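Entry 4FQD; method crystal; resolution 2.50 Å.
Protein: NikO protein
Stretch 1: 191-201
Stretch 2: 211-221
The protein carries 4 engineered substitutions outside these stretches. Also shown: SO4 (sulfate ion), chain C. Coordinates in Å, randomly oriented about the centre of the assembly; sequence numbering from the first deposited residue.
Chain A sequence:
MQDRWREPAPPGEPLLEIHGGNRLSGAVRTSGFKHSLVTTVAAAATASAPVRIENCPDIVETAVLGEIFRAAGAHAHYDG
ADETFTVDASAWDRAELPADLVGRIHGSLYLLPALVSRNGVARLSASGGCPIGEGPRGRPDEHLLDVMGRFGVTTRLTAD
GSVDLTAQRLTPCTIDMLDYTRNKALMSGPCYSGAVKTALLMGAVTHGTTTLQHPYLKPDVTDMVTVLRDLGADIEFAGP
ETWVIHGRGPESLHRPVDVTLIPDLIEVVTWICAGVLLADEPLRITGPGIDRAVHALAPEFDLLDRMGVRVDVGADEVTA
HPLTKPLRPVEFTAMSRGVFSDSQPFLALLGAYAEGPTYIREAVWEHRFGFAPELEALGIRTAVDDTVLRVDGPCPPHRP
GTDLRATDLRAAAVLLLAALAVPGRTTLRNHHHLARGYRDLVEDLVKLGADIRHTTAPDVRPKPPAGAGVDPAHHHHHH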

ATOM      1  N   CYS A 191      -5.429   5.526 -17.030  1.00 14.81           N
ATOM      2  CA  CYS A 191      -5.277   5.584 -18.482  1.00 19.49           C
ATOM      3  C   CYS A 191      -4.410   4.433 -19.003  1.00 19.65           C
ATOM      4  O   CYS A 191      -4.225   4.273 -20.209  1.00 17.44           O
ATOM      5  CB  CYS A 191      -4.675   6.933 -18.896  1.00 19.55           C
ATOM      6  SG  CYS A 191      -5.608   8.387 -18.327  1.00 21.96           S
ATOM      7  N   TYR A 192      -3.891   3.628 -18.082  1.00 16.07           N
ATOM      8  CA  TYR A 192      -2.948   2.568 -18.422  1.00 12.21           C
ATOM      9  C   TYR A 192      -3.582   1.506 -19.320  1.00 17.19           C
ATOM     10  O   TYR A 192      -3.159   1.321 -20.462  1.00 12.19           O
ATOM     11  CB  TYR A 192      -2.395   1.929 -17.144  1.00 12.76           C
ATOM     12  CG  TYR A 192      -1.195   1.027 -17.345  1.00 11.16           C
ATOM     13  CD1 TYR A 192      -0.525   0.972 -18.563  1.00  9.50           C
ATOM     14  CD2 TYR A 192      -0.737   0.221 -16.312  1.00 10.29           C
ATOM     15  CE1 TYR A 192       0.566   0.140 -18.741  1.00  9.54           C
ATOM     16  CE2 TYR A 192       0.349  -0.610 -16.480  1.00  9.99           C
ATOM     17  CZ  TYR A 192       0.997  -0.648 -17.694  1.00 15.86           C
ATOM     18  OH  TYR A 192       2.083  -1.480 -17.853  1.00 12.33           O
ATOM     19  N   SER A 193      -4.595   0.821 -18.805  1.00 14.60           N
ATOM     20  CA  SER A 193      -5.194  -0.308 -19.510  1.00 15.09           C
ATOM     21  C   SER A 193      -5.814   0.084 -20.850  1.00 16.10           C
ATOM     22  O   SER A 193      -5.674  -0.637 -21.836  1.00 14.47           O
ATOM     23  CB  SER A 193      -6.234  -1.005 -18.628  1.00 17.45           C
ATOM     24  OG  SER A 193      -7.345  -0.164 -18.383  1.00 23.40           O
ATOM     25  N   GLY A 194      -6.490   1.227 -20.882  1.00 17.31           N
ATOM     26  CA  GLY A 194      -7.139   1.694 -22.094  1.00 12.68           C
ATOM     27  C   GLY A 194      -6.157   2.048 -23.195  1.00 13.89           C
ATOM     28  O   GLY A 194      -6.414   1.791 -24.372  1.00 10.89           O
ATOM     29  N   ALA A 195      -5.030   2.637 -22.811  1.00 14.35           N
ATOM     30  CA  ALA A 195      -4.005   3.029 -23.772  1.00 13.26           C
ATOM     31  C   ALA A 195      -3.360   1.812 -24.427  1.00 16.30           C
ATOM     32  O   ALA A 195      -3.028   1.837 -25.611  1.00 11.51           O
ATOM     33  CB  ALA A 195      -2.949   3.892 -23.099  1.00 12.24           C
ATOM     34  N   VAL A 196      -3.183   0.750 -23.646  1.00 12.84           N
ATOM     35  CA  VAL A 196      -2.581  -0.480 -24.149  1.00 12.21           C
ATOM     36  C   VAL A 196      -3.500  -1.162 -25.155  1.00 12.08           C
ATOM     37  O   VAL A 196      -3.054  -1.610 -26.211  1.00 12.50           O
ATOM     38  CB  VAL A 196      -2.258  -1.458 -23.002  1.00 11.90           C
ATOM     39  CG1 VAL A 196      -1.732  -2.775 -23.556  1.00  9.61           C
ATOM     40  CG2 VAL A 196      -1.253  -0.837 -22.045  1.00 13.67           C
ATOM     41  N   LYS A 197      -4.784  -1.233 -24.818  1.00 10.69           N
ATOM     42  CA  LYS A 197      -5.780  -1.830 -25.700  1.00 14.73           C
ATOM     43  C   LYS A 197      -5.836  -1.096 -27.033  1.00 15.33           C
ATOM     44  O   LYS A 197      -5.846  -1.718 -28.096  1.00 14.47           O
ATOM     45  CB  LYS A 197      -7.159  -1.807 -25.039  1.00 11.97           C
ATOM     46  CG  LYS A 197      -7.234  -2.592 -23.741  1.00 15.48           C
ATOM     47  CD  LYS A 197      -8.572  -2.388 -23.053  1.00 14.29           C
ATOM     48  CE  LYS A 197      -8.611  -3.095 -21.709  1.00 15.54           C
ATOM     49  NZ  LYS A 197      -9.942  -2.972 -21.055  1.00 18.51           N
ATOM     50  N   THR A 198      -5.864   0.231 -26.967  1.00 12.80           N
ATOM     51  CA  THR A 198      -5.926   1.061 -28.163  1.00 10.40           C
ATOM     52  C   THR A 198      -4.677   0.898 -29.022  1.00 17.71           C
ATOM     53  O   THR A 198      -4.769   0.698 -30.234  1.00 14.65           O
ATOM     54  CB  THR A 198      -6.100   2.547 -27.803  1.00 13.35           C
ATOM     55  OG1 THR A 198      -7.307   2.720 -27.049  1.00 13.79           O
ATOM     56  CG2 THR A 198      -6.168   3.397 -29.062  1.00 16.63           C
ATOM     57  N   ALA A 199      -3.510   0.977 -28.386  1.00 12.97           N
ATOM     58  CA  ALA A 199      -2.237   0.862 -29.090  1.00 10.14           C
ATOM     59  C   ALA A 199      -2.092  -0.485 -29.791  1.00 15.40           C
ATOM     60  O   ALA A 199      -1.577  -0.558 -30.907  1.00 16.55           O
ATOM     61  CB  ALA A 199      -1.081   1.087 -28.134  1.00 12.58           C
ATOM     62  N   LEU A 200      -2.542  -1.546 -29.129  1.00 11.53           N
ATOM     63  CA  LEU A 200      -2.502  -2.880 -29.715  1.00 15.47           C
ATOM     64  C   LEU A 200      -3.393  -2.966 -30.948  1.00 13.98           C
ATOM     65  O   LEU A 200      -2.985  -3.495 -31.982  1.00 13.93           O
ATOM     66  CB  LEU A 200      -2.925  -3.932 -28.691  1.00 11.62           C
ATOM     67  CG  LEU A 200      -1.800  -4.552 -27.867  1.00 16.72           C
ATOM     68  CD1 LEU A 200      -2.374  -5.449 -26.790  1.00 22.80           C
ATOM     69  CD2 LEU A 200      -0.863  -5.336 -28.770  1.00 11.92           C
ATOM     70  N   LEU A 201      -4.608  -2.440 -30.829  1.00 12.04           N
ATOM     71  CA  LEU A 201      -5.549  -2.420 -31.942  1.00 16.03           C
ATOM     72  C   LEU A 201      -5.004  -1.592 -33.100  1.00 14.99           C
ATOM     73  O   LEU A 201      -5.068  -2.011 -34.255  1.00 17.07           O
ATOM     74  CB  LEU A 201      -6.904  -1.872 -31.489  1.00 12.48           C
ATOM     75  CG  LEU A 201      -7.723  -2.767 -30.557  1.00 14.07           C
ATOM     76  CD1 LEU A 201      -8.936  -2.022 -30.024  1.00 18.73           C
ATOM     77  CD2 LEU A 201      -8.148  -4.037 -31.276  1.00  9.48           C
ATOM     78  N   THR A 211       6.087  -1.225 -31.601  1.00 11.25           N
ATOM     79  CA  THR A 211       6.667  -1.811 -30.400  1.00 13.75           C
ATOM     80  C   THR A 211       6.131  -1.144 -29.139  1.00 13.81           C
ATOM     81  O   THR A 211       6.295   0.061 -28.944  1.00 12.09           O
ATOM     82  CB  THR A 211       8.203  -1.711 -30.413  1.00 14.98           C
ATOM     83  OG1 THR A 211       8.710  -2.299 -31.619  1.00 17.76           O
ATOM     84  CG2 THR A 211       8.795  -2.434 -29.212  1.00 13.29           C
ATOM     85  N   LEU A 212       5.491  -1.935 -28.283  1.00 11.61           N
ATOM     86  CA  LEU A 212       4.910  -1.416 -27.051  1.00 13.97           C
ATOM     87  C   LEU A 212       5.738  -1.823 -25.839  1.00 15.09           C
ATOM     88  O   LEU A 212       6.198  -2.960 -25.739  1.00 15.87           O
ATOM     89  CB  LEU A 212       3.467  -1.898 -26.894  1.00 10.32           C
ATOM     90  CG  LEU A 212       2.559  -1.675 -28.103  1.00 13.04           C
ATOM     91  CD1 LEU A 212       1.122  -2.061 -27.781  1.00 12.10           C
ATOM     92  CD2 LEU A 212       2.642  -0.236 -28.588  1.00 11.52           C
ATOM     93  N   GLN A 213       5.922  -0.887 -24.914  1.00 20.33           N
ATOM     94  CA  GLN A 213       6.766  -1.123 -23.750  1.00 19.91           C
ATOM     95  C   GLN A 213       5.977  -1.066 -22.448  1.00 14.14           C
ATOM     96  O   GLN A 213       5.140  -0.186 -22.264  1.00 14.79           O
ATOM     97  CB  GLN A 213       7.895  -0.098 -23.710  1.00 19.60           C
ATOM     98  CG  GLN A 213       9.184  -0.663 -23.193  1.00 24.91           C
ATOM     99  CD  GLN A 213       9.777  -1.685 -24.140  1.00 39.20           C
ATOM    100  OE1 GLN A 213      10.344  -2.686 -23.709  1.00 35.42           O
ATOM    101  NE2 GLN A 213       9.664  -1.426 -25.440  1.00 28.82           N
ATOM    102  N   HIS A 214       6.268  -2.002 -21.546  1.00 12.77           N
ATOM    103  CA  HIS A 214       5.581  -2.107 -20.257  1.00 17.08           C
ATOM    104  C   HIS A 214       4.060  -2.145 -20.397  1.00 15.94           C
ATOM    105  O   HIS A 214       3.371  -1.234 -19.939  1.00 15.39           O
ATOM    106  CB  HIS A 214       5.985  -0.956 -19.331  1.00 15.49           C
ATOM    107  CG  HIS A 214       7.464  -0.806 -19.157  1.00 18.32           C
ATOM    108  ND1 HIS A 214       8.186   0.201 -19.757  1.00 18.12           N
ATOM    109  CD2 HIS A 214       8.356  -1.539 -18.447  1.00 19.21           C
ATOM    110  CE1 HIS A 214       9.459   0.086 -19.426  1.00 22.29           C
ATOM    111  NE2 HIS A 214       9.591  -0.963 -18.633  1.00 28.66           N
ATOM    112  N   PRO A 215       3.528  -3.205 -21.024  1.00 13.15           N
ATOM    113  CA  PRO A 215       2.090  -3.263 -21.300  1.00 16.06           C
ATOM    114  C   PRO A 215       1.262  -3.720 -20.102  1.00 12.88           C
ATOM    115  O   PRO A 215       1.795  -4.293 -19.151  1.00 11.32           O
ATOM    116  CB  PRO A 215       2.006  -4.307 -22.413  1.00 15.25           C
ATOM    117  CG  PRO A 215       3.126  -5.241 -22.108  1.00 13.93           C
ATOM    118  CD  PRO A 215       4.232  -4.401 -21.519  1.00 12.64           C
ATOM    119  N   TYR A 216      -0.038  -3.449 -20.161  1.00 12.37           N
ATOM    120  CA  TYR A 216      -0.992  -3.958 -19.184  1.00 14.13           C
ATOM    121  C   TYR A 216      -1.033  -5.475 -19.336  1.00 15.45           C
ATOM    122  O   TYR A 216      -0.951  -5.985 -20.453  1.00  9.96           O
ATOM    123  CB  TYR A 216      -2.365  -3.343 -19.454  1.00 16.19           C
ATOM    124  CG  TYR A 216      -3.393  -3.560 -18.368  1.00 19.74           C
ATOM    125  CD1 TYR A 216      -3.292  -2.907 -17.145  1.00 14.22           C
ATOM    126  CD2 TYR A 216      -4.484  -4.391 -18.578  1.00 18.76           C
ATOM    127  CE1 TYR A 216      -4.240  -3.094 -16.156  1.00 13.07           C
ATOM    128  CE2 TYR A 216      -5.437  -4.581 -17.599  1.00 20.06           C
ATOM    129  CZ  TYR A 216      -5.310  -3.933 -16.390  1.00 21.21           C
ATOM    130  OH  TYR A 216      -6.259  -4.126 -15.414  1.00 31.41           O
ATOM    131  N   LEU A 217      -1.156  -6.197 -18.226  1.00  9.12           N
ATOM    132  CA  LEU A 217      -0.916  -7.641 -18.240  1.00 10.62           C
ATOM    133  C   LEU A 217      -2.106  -8.532 -17.880  1.00 12.66           C
ATOM    134  O   LEU A 217      -2.000  -9.757 -17.936  1.00 16.83           O
ATOM    135  CB  LEU A 217       0.271  -7.979 -17.336  1.00 16.66           C
ATOM    136  CG  LEU A 217       1.605  -7.353 -17.744  1.00 19.02           C
ATOM    137  CD1 LEU A 217       2.658  -7.594 -16.675  1.00 13.60           C
ATOM    138  CD2 LEU A 217       2.060  -7.899 -19.091  1.00  9.68           C
ATOM    139  N   LYS A 218      -3.229  -7.930 -17.507  1.00 11.57           N
ATOM    140  CA  LYS A 218      -4.416  -8.703 -17.150  1.00 15.15           C
ATOM    141  C   LYS A 218      -5.036  -9.345 -18.394  1.00 18.79           C
ATOM    142  O   LYS A 218      -4.800  -8.877 -19.509  1.00 16.81           O
ATOM    143  CB  LYS A 218      -5.431  -7.808 -16.434  1.00 17.02           C
ATOM    144  CG  LYS A 218      -4.912  -7.210 -15.136  1.00 15.56           C
ATOM    145  CD  LYS A 218      -4.452  -8.297 -14.179  1.00 15.03           C
ATOM    146  CE  LYS A 218      -3.976  -7.717 -12.857  1.00 12.72           C
ATOM    147  NZ  LYS A 218      -5.075  -7.045 -12.113  1.00 12.37           N
ATOM    148  N   PRO A 219      -5.826 -10.424 -18.211  1.00 20.41           N
ATOM    149  CA  PRO A 219      -6.500 -11.100 -19.331  1.00 21.46           C
ATOM    150  C   PRO A 219      -7.306 -10.135 -20.191  1.00 18.79           C
ATOM    151  O   PRO A 219      -7.594 -10.431 -21.351  1.00 16.18           O
ATOM    152  CB  PRO A 219      -7.441 -12.076 -18.626  1.00 20.40           C
ATOM    153  CG  PRO A 219      -6.749 -12.396 -17.362  1.00 18.71           C
ATOM    154  CD  PRO A 219      -6.055 -11.130 -16.937  1.00 18.20           C
ATOM    155  N   ASP A 220      -7.669  -9.003 -19.598  1.00 26.24           N
ATOM    156  CA  ASP A 220      -8.294  -7.888 -20.290  1.00 22.02           C
ATOM    157  C   ASP A 220      -7.576  -7.606 -21.608  1.00 25.04           C
ATOM    158  O   ASP A 220      -8.203  -7.478 -22.660  1.00 18.91           O
ATOM    159  CB  ASP A 220      -8.213  -6.653 -19.392  1.00 23.55           C
ATOM    160  CG  ASP A 220      -9.388  -5.726 -19.567  1.00 30.52           C
ATOM    161  OD1 ASP A 220     -10.034  -5.777 -20.632  1.00 48.92           O
ATOM    162  OD2 ASP A 220      -9.663  -4.940 -18.638  1.00 43.34           O
ATOM    163  N   VAL A 221      -6.251  -7.527 -21.533  1.00 18.67           N
ATOM    164  CA  VAL A 221      -5.410  -7.270 -22.694  1.00 14.36           C
ATOM    165  C   VAL A 221      -4.867  -8.574 -23.275  1.00 14.88           C
ATOM    166  O   VAL A 221      -4.806  -8.747 -24.494  1.00 14.16           O
ATOM    167  CB  VAL A 221      -4.236  -6.338 -22.322  1.00 11.48           C
ATOM    168  CG1 VAL A 221      -3.177  -6.331 -23.409  1.00 16.28           C
ATOM    169  CG2 VAL A 221      -4.742  -4.931 -22.053  1.00 15.28           C
TER
HETATM  170  S   SO4 C 501     -10.589   0.264 -19.122  1.00 44.01           S
HETATM  171  O1  SO4 C 501      -9.590  -0.176 -20.091  1.00 26.60           O
HETATM  172  O2  SO4 C 501     -11.926   0.048 -19.669  1.00 29.46           O
HETATM  173  O3  SO4 C 501     -10.436  -0.506 -17.891  1.00 59.60           O
HETATM  174  O4  SO4 C 501     -10.400   1.683 -18.836  1.00 27.28           O

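Two polar contacts join helix 192-201 to the segment that runs from strand 211-213 into the helix starting at Pro-219. The first is a salt bridge: Lys-197 NZ lies 2.8 Å from Asp-220 OD1. The hydrogen bond within it is weak in geometry, but the opposite charges still attract. The CA-to-CB bond of Lys-197 points sideways, and an extended chain, m at chi1 and t thereafter, carries the amine to the carboxylate. The same amine donates to a sulfate ion, with Lys-197 NZ 3.0 Å from SO4 O1. Ser-193 OG also donates to SO4 O1, at 2.8 Å. The sulfate probably comes from the crystallisation liquor.

The second contact is a very short hydrogen bond, 2.5 Å from Tyr-192 OH to His-214 O. Tyr-192 points toward the other stretch, and its long ring places the hydroxyl at the backbone of the turn after the strand. The acceptor is a main-chain carbonyl, so the imidazole of His-214 is not needed for this bond.

The aromatic rings pack beside these bonds. The edge of Tyr-216 meets the face of Tyr-192, with planes at 82° and Tyr-192 CD2 4.1 Å from Tyr-216 CD1. Ser-193 CB sits directly over a face of the Tyr-216 ring, 3.8 Å from Tyr-216 CZ. Its small side chain lets the helix lie close to the ring.

Further along, the contact is aliphatic and buried. Val-221 fits as a knob among Ser-193, Val-196, Lys-197 and Leu-200. Its CG1 is 3.8 Å from Val-196 CG1 and 3.6 Å from Leu-200 CD1. Val-196 CG2 also packs against Tyr-216 CB at 3.8 Å. Leu-212 reaches from the strand to the helix, its CD1 3.8 Å from Leu-200 CG and 3.9 Å from Ala-199 CB. Together the stretches bury 580 Å², summed over both sides.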